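Local coordinates for ribose 5-phosphate isomerase (Giardia lamblia, PDB 3S5P), which probably interconverts ribose 5-phosphate and ribulose 5-phosphate in the pentose phosphate pathway, as a type B (RpiB) isomerase of the LacAB_RpiB family, at residues D34-L39 / I83-T88; I94-N97 / G101-C104; N123-G128 / S142-T147. All coordinates share one frame; numbering follows the deposited sequence.

Contact 1 (D34-L39 / I83-T88). With SO4 (sulfate ion), chain C.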
loop_
_atom_site.group_PDB
_atom_site.type_symbol
_atom_site.label_atom_id
_atom_site.label_comp_id
_atom_site.label_asym_id
_atom_site.label_seq_id
_atom_site.Cartn_x
_atom_site.Cartn_y
_atom_site.Cartn_z
ATOM N N ASP A 34 8.809 -7.221 -18.892
ATOM C CA ASP A 34 8.886 -6.032 -19.751
ATOM C C ASP A 34 9.028 -4.764 -18.904
ATOM O O ASP A 34 10.010 -4.048 -19.030
ATOM C CB ASP A 34 7.649 -5.894 -20.652
ATOM C CG ASP A 34 7.393 -7.120 -21.498
ATOM O OD1 ASP A 34 7.405 -6.996 -22.742
ATOM O OD2 ASP A 34 7.164 -8.199 -20.912
ATOM N N LEU A 35 8.053 -4.504 -18.036
ATOM C CA LEU A 35 8.109 -3.346 -17.141
ATOM C C LEU A 35 9.408 -3.313 -16.332
ATOM O O LEU A 35 10.064 -2.284 -16.270
ATOM C CB LEU A 35 6.869 -3.278 -16.246
ATOM C CG LEU A 35 6.717 -1.984 -15.449
ATOM C CD1 LEU A 35 6.680 -0.741 -16.370
ATOM C CD2 LEU A 35 5.489 -2.071 -14.577
ATOM N N ARG A 36 9.799 -4.455 -15.768
ATOM C CA ARG A 36 11.001 -4.521 -14.919
ATOM C C ARG A 36 12.241 -4.025 -15.652
ATOM O O ARG A 36 12.959 -3.140 -15.153
ATOM C CB ARG A 36 11.257 -5.929 -14.383
ATOM C CG ARG A 36 12.193 -5.876 -13.191
ATOM C CD ARG A 36 12.676 -7.216 -12.712
ATOM N NE ARG A 36 13.630 -7.808 -13.644
ATOM C CZ ARG A 36 13.412 -8.942 -14.307
ATOM N NH1 ARG A 36 14.338 -9.409 -15.137
ATOM N NH2 ARG A 36 12.273 -9.615 -14.144
ATOM N N MET A 37 12.446 -4.596 -16.845
ATOM C CA MET A 37 13.555 -4.274 -17.742
ATOM C C MET A 37 13.546 -2.829 -18.163
ATOM O O MET A 37 14.589 -2.171 -18.223
ATOM C CB MET A 37 13.472 -5.131 -19.010
ATOM C CG MET A 37 13.557 -6.597 -18.746
ATOM S SD MET A 37 15.267 -7.089 -18.828
ATOM C CE MET A 37 15.357 -7.522 -20.574
ATOM N N PHE A 38 12.352 -2.358 -18.487
ATOM C CA PHE A 38 12.146 -0.986 -18.884
ATOM C C PHE A 38 12.560 -0.040 -17.726
ATOM O O PHE A 38 13.353 0.880 -17.930
ATOM C CB PHE A 38 10.684 -0.826 -19.312
ATOM C CG PHE A 38 10.261 0.581 -19.518
ATOM C CD1 PHE A 38 10.513 1.223 -20.726
ATOM C CD2 PHE A 38 9.594 1.268 -18.507
ATOM C CE1 PHE A 38 10.128 2.530 -20.924
ATOM C CE2 PHE A 38 9.195 2.578 -18.692
ATOM C CZ PHE A 38 9.465 3.217 -19.900
ATOM N N LEU A 39 12.051 -0.292 -16.517
ATOM C CA LEU A 39 12.407 0.498 -15.320
ATOM C C LEU A 39 13.892 0.369 -14.983
ATOM O O LEU A 39 14.522 1.343 -14.552
ATOM C CB LEU A 39 11.558 0.095 -14.096
ATOM C CG LEU A 39 10.038 0.223 -14.235
ATOM C CD1 LEU A 39 9.364 -0.421 -13.059
ATOM C CD2 LEU A 39 9.654 1.682 -14.334
ATOM N N ILE A 83 12.704 -2.706 -5.955
ATOM C CA ILE A 83 11.528 -2.366 -6.740
ATOM C C ILE A 83 10.883 -3.678 -7.156
ATOM O O ILE A 83 11.550 -4.526 -7.711
ATOM C CB ILE A 83 11.899 -1.582 -8.006
ATOM C CG1 ILE A 83 12.911 -0.477 -7.673
ATOM C CG2 ILE A 83 10.599 -1.096 -8.752
ATOM C CD1 ILE A 83 12.433 0.530 -6.543
ATOM N N LEU A 84 9.583 -3.813 -6.894
ATOM C CA LEU A 84 8.889 -5.047 -7.132
ATOM C C LEU A 84 7.710 -4.873 -8.096
ATOM O O LEU A 84 6.696 -4.268 -7.755
ATOM C CB LEU A 84 8.426 -5.614 -5.800
ATOM C CG LEU A 84 9.465 -5.830 -4.712
ATOM C CD1 LEU A 84 8.727 -6.089 -3.425
ATOM C CD2 LEU A 84 10.417 -6.972 -5.045
ATOM N N VAL A 85 7.875 -5.406 -9.307
ATOM C CA VAL A 85 6.856 -5.369 -10.354
ATOM C C VAL A 85 5.964 -6.605 -10.252
ATOM O O VAL A 85 6.400 -7.751 -10.387
ATOM C CB VAL A 85 7.504 -5.246 -11.742
ATOM C CG1 VAL A 85 6.454 -5.003 -12.837
ATOM C CG2 VAL A 85 8.555 -4.111 -11.722
ATOM N N CYS A 86 4.693 -6.340 -10.004
ATOM C CA CYS A 86 3.701 -7.368 -9.702
ATOM C C CYS A 86 2.465 -7.247 -10.640
ATOM O O CYS A 86 2.486 -6.491 -11.621
ATOM C CB CYS A 86 3.269 -7.152 -8.242
ATOM S SG CYS A 86 4.594 -6.517 -7.053
ATOM N N GLY A 87 1.390 -7.974 -10.339
ATOM C CA GLY A 87 0.140 -7.836 -11.088
ATOM C C GLY A 87 -0.525 -6.510 -10.711
ATOM O O GLY A 87 -0.584 -5.594 -11.521
ATOM N N THR A 88 -1.014 -6.421 -9.476
ATOM C CA THR A 88 -1.560 -5.185 -8.905
ATOM C C THR A 88 -0.569 -4.550 -7.934
ATOM O O THR A 88 -0.568 -3.343 -7.729
ATOM C CB THR A 88 -2.870 -5.457 -8.135
ATOM O OG1 THR A 88 -2.575 -6.290 -6.997
ATOM C CG2 THR A 88 -3.908 -6.166 -9.054
HETATM S S SO4 C . -0.046 -9.195 -6.553
HETATM O O1 SO4 C . -1.345 -9.392 -5.864
HETATM O O2 SO4 C . -0.355 -8.847 -7.950
HETATM O O3 SO4 C . 0.935 -8.196 -6.068
HETATM O O4 SO4 C . 0.671 -10.479 -6.450
#
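In the Rossmann-like alpha/beta core of this RpiB-family isomerase, Val85 of strand 81-86 meets Leu35, Arg36 and Leu39 on helix 33-45, which lies across one face of the parallel sheet; the same strand runs out into a loop that holds a sulfate, probably an ion of the crystallisation liquor. The helix segment 34-39 and the strand 83-86 run nearly antiparallel, at 151°, their axes 8.7 Å apart.

Val85 divides its two methyls among the helix residues. Its CG1, anti to the backbone N (chi1 -172°), touches CD2 of Leu35 at 3.5 Å, while CG2 lies 4.0 Å from CD1 of Leu39 and equally far from CA of Arg36. A beta-branched valine suits this place, because its short forked side chain offers a separate methyl to each of two leucines one turn apart. Arg36 gives only the root of its side chain to the strand; its guanidinium group extends off from the strand and is hydrogen-bonded to Ser28 and Thr55, and through NE to Gln40.

Past the strand, backbone N-H groups are turned to the sulfate. The N of Thr88 donates a fairly straight bond of 2.9 Å to sulfate O2, at 161°, and the N of Gly87 adds a weak one to the same oxygen. Gly91 and Ile92 donate their backbone N-H groups to the ion as well, at the start of helix 90-97. Glycine suits position 87 because, having no side chain, it lets the ion come close to the backbone.

One strand thus serves two ends: an apolar side held by van der Waals contact between largely buried methyls, and a following loop, leading into helix 90-97, whose amides grip an anion, consistent with a site for the phosphate of the sugar substrate.

Contact 2 (I94-N97 / G101-C104)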
loop_
_atom_site.group_PDB
_atom_site.type_symbol
_atom_site.label_atom_id
_atom_site.label_comp_id
_atom_site.label_asym_id
_atom_site.label_seq_id
_atom_site.Cartn_x
_atom_site.Cartn_y
_atom_site.Cartn_z
ATOM N N ILE A 94 1.552 -6.647 0.673
ATOM C CA ILE A 94 1.142 -7.288 1.908
ATOM C C ILE A 94 2.251 -8.226 2.385
ATOM O O ILE A 94 2.661 -8.166 3.524
ATOM C CB ILE A 94 -0.144 -8.106 1.695
ATOM C CG1 ILE A 94 -1.363 -7.197 1.550
ATOM C CG2 ILE A 94 -0.356 -9.072 2.839
ATOM C CD1 ILE A 94 -2.598 -7.941 0.969
ATOM N N ALA A 95 2.732 -9.103 1.502
ATOM C CA ALA A 95 3.735 -10.094 1.905
ATOM C C ALA A 95 5.050 -9.404 2.270
ATOM O O ALA A 95 5.703 -9.798 3.243
ATOM C CB ALA A 95 3.933 -11.181 0.800
ATOM N N ALA A 96 5.423 -8.375 1.500
ATOM C CA ALA A 96 6.665 -7.660 1.750
ATOM C C ALA A 96 6.614 -6.946 3.093
ATOM O O ALA A 96 7.562 -7.013 3.902
ATOM C CB ALA A 96 6.971 -6.681 0.641
ATOM N N ASN A 97 5.506 -6.264 3.354
ATOM C CA ASN A 97 5.348 -5.638 4.666
ATOM C C ASN A 97 5.312 -6.607 5.855
ATOM O O ASN A 97 5.560 -6.170 6.975
ATOM C CB ASN A 97 4.149 -4.707 4.689
ATOM C CG ASN A 97 4.446 -3.418 4.030
ATOM O OD1 ASN A 97 5.454 -2.785 4.337
ATOM N ND2 ASN A 97 3.592 -3.015 3.091
ATOM N N GLY A 101 11.746 -5.167 9.044
ATOM C CA GLY A 101 12.688 -4.249 8.423
ATOM C C GLY A 101 12.422 -3.866 6.979
ATOM O O GLY A 101 13.263 -3.228 6.347
ATOM N N ILE A 102 11.265 -4.264 6.460
ATOM C CA ILE A 102 10.802 -3.893 5.129
ATOM C C ILE A 102 9.558 -3.013 5.235
ATOM O O ILE A 102 8.596 -3.322 5.938
ATOM C CB ILE A 102 10.464 -5.129 4.257
ATOM C CG1 ILE A 102 11.715 -5.968 3.975
ATOM C CG2 ILE A 102 9.866 -4.711 2.908
ATOM C CD1 ILE A 102 12.615 -5.404 2.878
ATOM N N ARG A 103 9.598 -1.905 4.510
ATOM C CA ARG A 103 8.477 -1.006 4.416
ATOM C C ARG A 103 8.156 -0.819 2.933
ATOM O O ARG A 103 8.882 -0.114 2.200
ATOM C CB ARG A 103 8.828 0.313 5.090
ATOM C CG ARG A 103 8.962 0.150 6.594
ATOM C CD ARG A 103 9.751 1.289 7.273
ATOM N NE ARG A 103 11.162 1.365 6.873
ATOM C CZ ARG A 103 12.125 0.607 7.379
ATOM N NH1 ARG A 103 11.828 -0.363 8.252
ATOM N NH2 ARG A 103 13.381 0.779 6.972
ATOM N N CYS A 104 7.062 -1.438 2.508
ATOM C CA CYS A 104 6.730 -1.500 1.110
ATOM C C CYS A 104 5.534 -0.613 0.797
ATOM O O CYS A 104 4.459 -0.701 1.421
ATOM C CB CYS A 104 6.515 -2.947 0.665
ATOM S SG CYS A 104 6.100 -3.171 -1.068
#
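The amide of Asn97 and the backbone of Cys104 clasp each other through a pair of hydrogen bonds, tying the C-terminal part of helix 90-97 to the chain that returns toward strand 104-106. Cys104 N donates to Asn97 OD1 at 2.8 Å and almost straight (175°), although it stands tilted 32° from the plane of that carbonyl. In return Asn97 ND2 gives a 3.0 Å bond to Cys104 O, arriving in the carbonyl plane on a lone pair. Asparagine is apt here, since one short, flat group carries both an acceptor and a donor.

Beside this clasp the packing is close. The small Ala96 lets Cys104 approach, CB to CB at 3.8 Å, and the branched Ile102 rests its CG2 3.4 Å from the carbonyl O of Ala96.

The other side is looser: Gly101 is exposed, and Arg103, its CB pointing away from the helix, is partly exposed; its NE bonds Asn121 O, and it packs on Ile94 of the second subunit. Lys98 of that subunit donates to the O atoms of Asn97 and Ile102. The donor and acceptor pair favours one orientation of the buried amide over its flipped form, in a turn that forms part of the subunit interface.

Contact 3 (N123-G128 / S142-T147)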
loop_
_atom_site.group_PDB
_atom_site.type_symbol
_atom_site.label_atom_id
_atom_site.label_comp_id
_atom_site.label_asym_id
_atom_site.label_seq_id
_atom_site.Cartn_x
_atom_site.Cartn_y
_atom_site.Cartn_z
ATOM N N ASN A 123 11.499 1.289 1.915
ATOM C CA ASN A 123 12.676 0.784 1.243
ATOM C C ASN A 123 12.296 -0.248 0.175
ATOM O O ASN A 123 13.152 -0.918 -0.357
ATOM C CB ASN A 123 13.697 0.188 2.266
ATOM C CG ASN A 123 13.059 -0.783 3.238
ATOM O OD1 ASN A 123 11.905 -1.165 3.079
ATOM N ND2 ASN A 123 13.806 -1.188 4.255
ATOM N N ALA A 124 10.997 -0.405 -0.093
ATOM C CA ALA A 124 10.528 -1.263 -1.179
ATOM C C ALA A 124 9.421 -0.525 -1.883
ATOM O O ALA A 124 8.579 0.097 -1.234
ATOM C CB ALA A 124 10.025 -2.597 -0.648
ATOM N N LEU A 125 9.432 -0.554 -3.210
ATOM C CA LEU A 125 8.359 0.034 -3.979
ATOM C C LEU A 125 7.644 -1.113 -4.690
ATOM O O LEU A 125 8.296 -1.925 -5.359
ATOM C CB LEU A 125 8.943 1.004 -5.015
ATOM C CG LEU A 125 7.965 1.594 -6.051
ATOM C CD1 LEU A 125 6.900 2.470 -5.366
ATOM C CD2 LEU A 125 8.696 2.405 -7.123
ATOM N N ALA A 126 6.325 -1.191 -4.549
ATOM C CA ALA A 126 5.540 -2.149 -5.327
ATOM C C ALA A 126 4.841 -1.444 -6.460
ATOM O O ALA A 126 4.227 -0.400 -6.251
ATOM C CB ALA A 126 4.531 -2.861 -4.458
ATOM N N LEU A 127 4.933 -2.010 -7.660
ATOM C CA LEU A 127 4.206 -1.490 -8.803
ATOM C C LEU A 127 3.322 -2.570 -9.453
ATOM O O LEU A 127 3.703 -3.723 -9.534
ATOM C CB LEU A 127 5.176 -0.926 -9.830
ATOM C CG LEU A 127 6.022 0.282 -9.422
ATOM C CD1 LEU A 127 7.154 0.429 -10.381
ATOM C CD2 LEU A 127 5.163 1.576 -9.366
ATOM N N GLY A 128 2.142 -2.191 -9.910
ATOM C CA GLY A 128 1.231 -3.131 -10.551
ATOM C C GLY A 128 1.359 -3.002 -12.056
ATOM O O GLY A 128 0.849 -2.040 -12.626
ATOM N N SER A 142 11.226 7.134 -10.384
ATOM C CA SER A 142 12.197 8.233 -10.332
ATOM C C SER A 142 11.991 9.125 -9.086
ATOM O O SER A 142 12.957 9.569 -8.456
ATOM C CB SER A 142 12.161 9.033 -11.640
ATOM O OG SER A 142 12.289 10.412 -11.388
ATOM N N ARG A 143 10.743 9.381 -8.713
ATOM C CA ARG A 143 10.464 10.170 -7.500
ATOM C C ARG A 143 10.777 9.368 -6.225
ATOM O O ARG A 143 11.336 9.903 -5.267
ATOM C CB ARG A 143 9.030 10.679 -7.497
ATOM C CG ARG A 143 8.638 11.475 -6.268
ATOM C CD ARG A 143 9.344 12.811 -6.198
ATOM N NE ARG A 143 9.247 13.434 -7.501
ATOM C CZ ARG A 143 8.239 14.203 -7.896
ATOM N NH1 ARG A 143 7.216 14.492 -7.072
ATOM N NH2 ARG A 143 8.274 14.706 -9.120
ATOM N N PHE A 144 10.475 8.073 -6.242
ATOM C CA PHE A 144 10.843 7.175 -5.131
ATOM C C PHE A 144 12.380 7.188 -4.894
ATOM O O PHE A 144 12.850 7.230 -3.750
ATOM C CB PHE A 144 10.322 5.750 -5.428
ATOM C CG PHE A 144 10.488 4.764 -4.291
ATOM C CD1 PHE A 144 9.499 4.616 -3.318
ATOM C CD2 PHE A 144 11.603 3.923 -4.228
ATOM C CE1 PHE A 144 9.614 3.677 -2.289
ATOM C CE2 PHE A 144 11.725 2.965 -3.173
ATOM C CZ PHE A 144 10.720 2.862 -2.204
ATOM N N LEU A 145 13.168 7.179 -5.971
ATOM C CA LEU A 145 14.625 7.010 -5.821
ATOM C C LEU A 145 15.319 8.303 -5.410
ATOM O O LEU A 145 16.408 8.275 -4.822
ATOM C CB LEU A 145 15.241 6.433 -7.101
ATOM C CG LEU A 145 14.877 5.006 -7.549
ATOM C CD1 LEU A 145 15.697 4.642 -8.818
ATOM C CD2 LEU A 145 15.053 3.920 -6.459
ATOM N N SER A 146 14.690 9.440 -5.707
ATOM C CA SER A 146 15.343 10.725 -5.440
ATOM C C SER A 146 14.815 11.449 -4.205
ATOM O O SER A 146 15.289 12.528 -3.889
ATOM C CB SER A 146 15.249 11.647 -6.654
ATOM O OG SER A 146 13.906 12.025 -6.913
ATOM N N THR A 147 13.827 10.887 -3.512
ATOM C CA THR A 147 13.277 11.526 -2.320
ATOM C C THR A 147 13.901 10.857 -1.104
ATOM O O THR A 147 13.979 9.642 -1.053
ATOM C CB THR A 147 11.733 11.396 -2.285
ATOM O OG1 THR A 147 11.189 11.939 -3.490
ATOM C CG2 THR A 147 11.141 12.139 -1.104
#
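Leu125 on strand 124-128 lays its CB squarely over the face of the Phe144 ring, joining the sheet to the C-terminal part of helix 134-146. The CB is 3.7 Å from the ring centroid and 7° off the normal, a CH-pi contact almost directly above the centre.

The torsions of the two residues explain the fit. Phe144 has its CG anti to the backbone N (chi1 -173°), which carries the ring from the helix down to the strand; with chi2 at 89° the ring stands across its own CA-CB-CG plane and turns a broad face to Leu125. Leu125 is likewise extended about its first torsion, and the two side chains run antiparallel side by side: the leucine methyls lie by the root of the phenylalanine, and the end of the ring by the strand backbone. CD1 of Leu125 therefore comes to 3.9 Å from ring CD1, while its CD2 reaches 4.1 Å from CB of Phe144. The far tip of the ring meets main chain instead, CZ lying 3.6 Å from Ala124 O and near the carbonyl carbon of Asn123, which sits at the ring's edge.

Phenylalanine suits this buried place because its length spans the gap while its flat face accepts the leucine CB. Its ring also packs on Ala113 and Arg117 of helix 110-118. Thr147 OG1 bonds to Arg143 O at 2.7 Å, tying the chain back to the preceding turn.

Across the contact the union is made by van der Waals and CH-pi attraction, so it depends on shape and on the exclusion of water.

All three contacts are largely buried, but contact 3 lies nearest the centre of the chain, whereas contact 2 forms part of the subunit interface. Contacts 1 and 3 share the sheet: strands 81-86 and 124-128 are neighbours, probably bonded from Leu84 N to Leu125 O and from Cys86 N to Leu127 O, and Leu39 of helix 33-45 meets Leu127. Both join helix to strand by apolar side chains, methyl on methyl in contact 1 and aliphatic on aromatic in contact 3. Contact 2 adds paired side-chain-to-backbone hydrogen bonds to its apolar packing, and Asn123 of contact 3 bonds Arg103 N and Gly101 O. Such bonds, and those to the sulfate, gather at loops and turns.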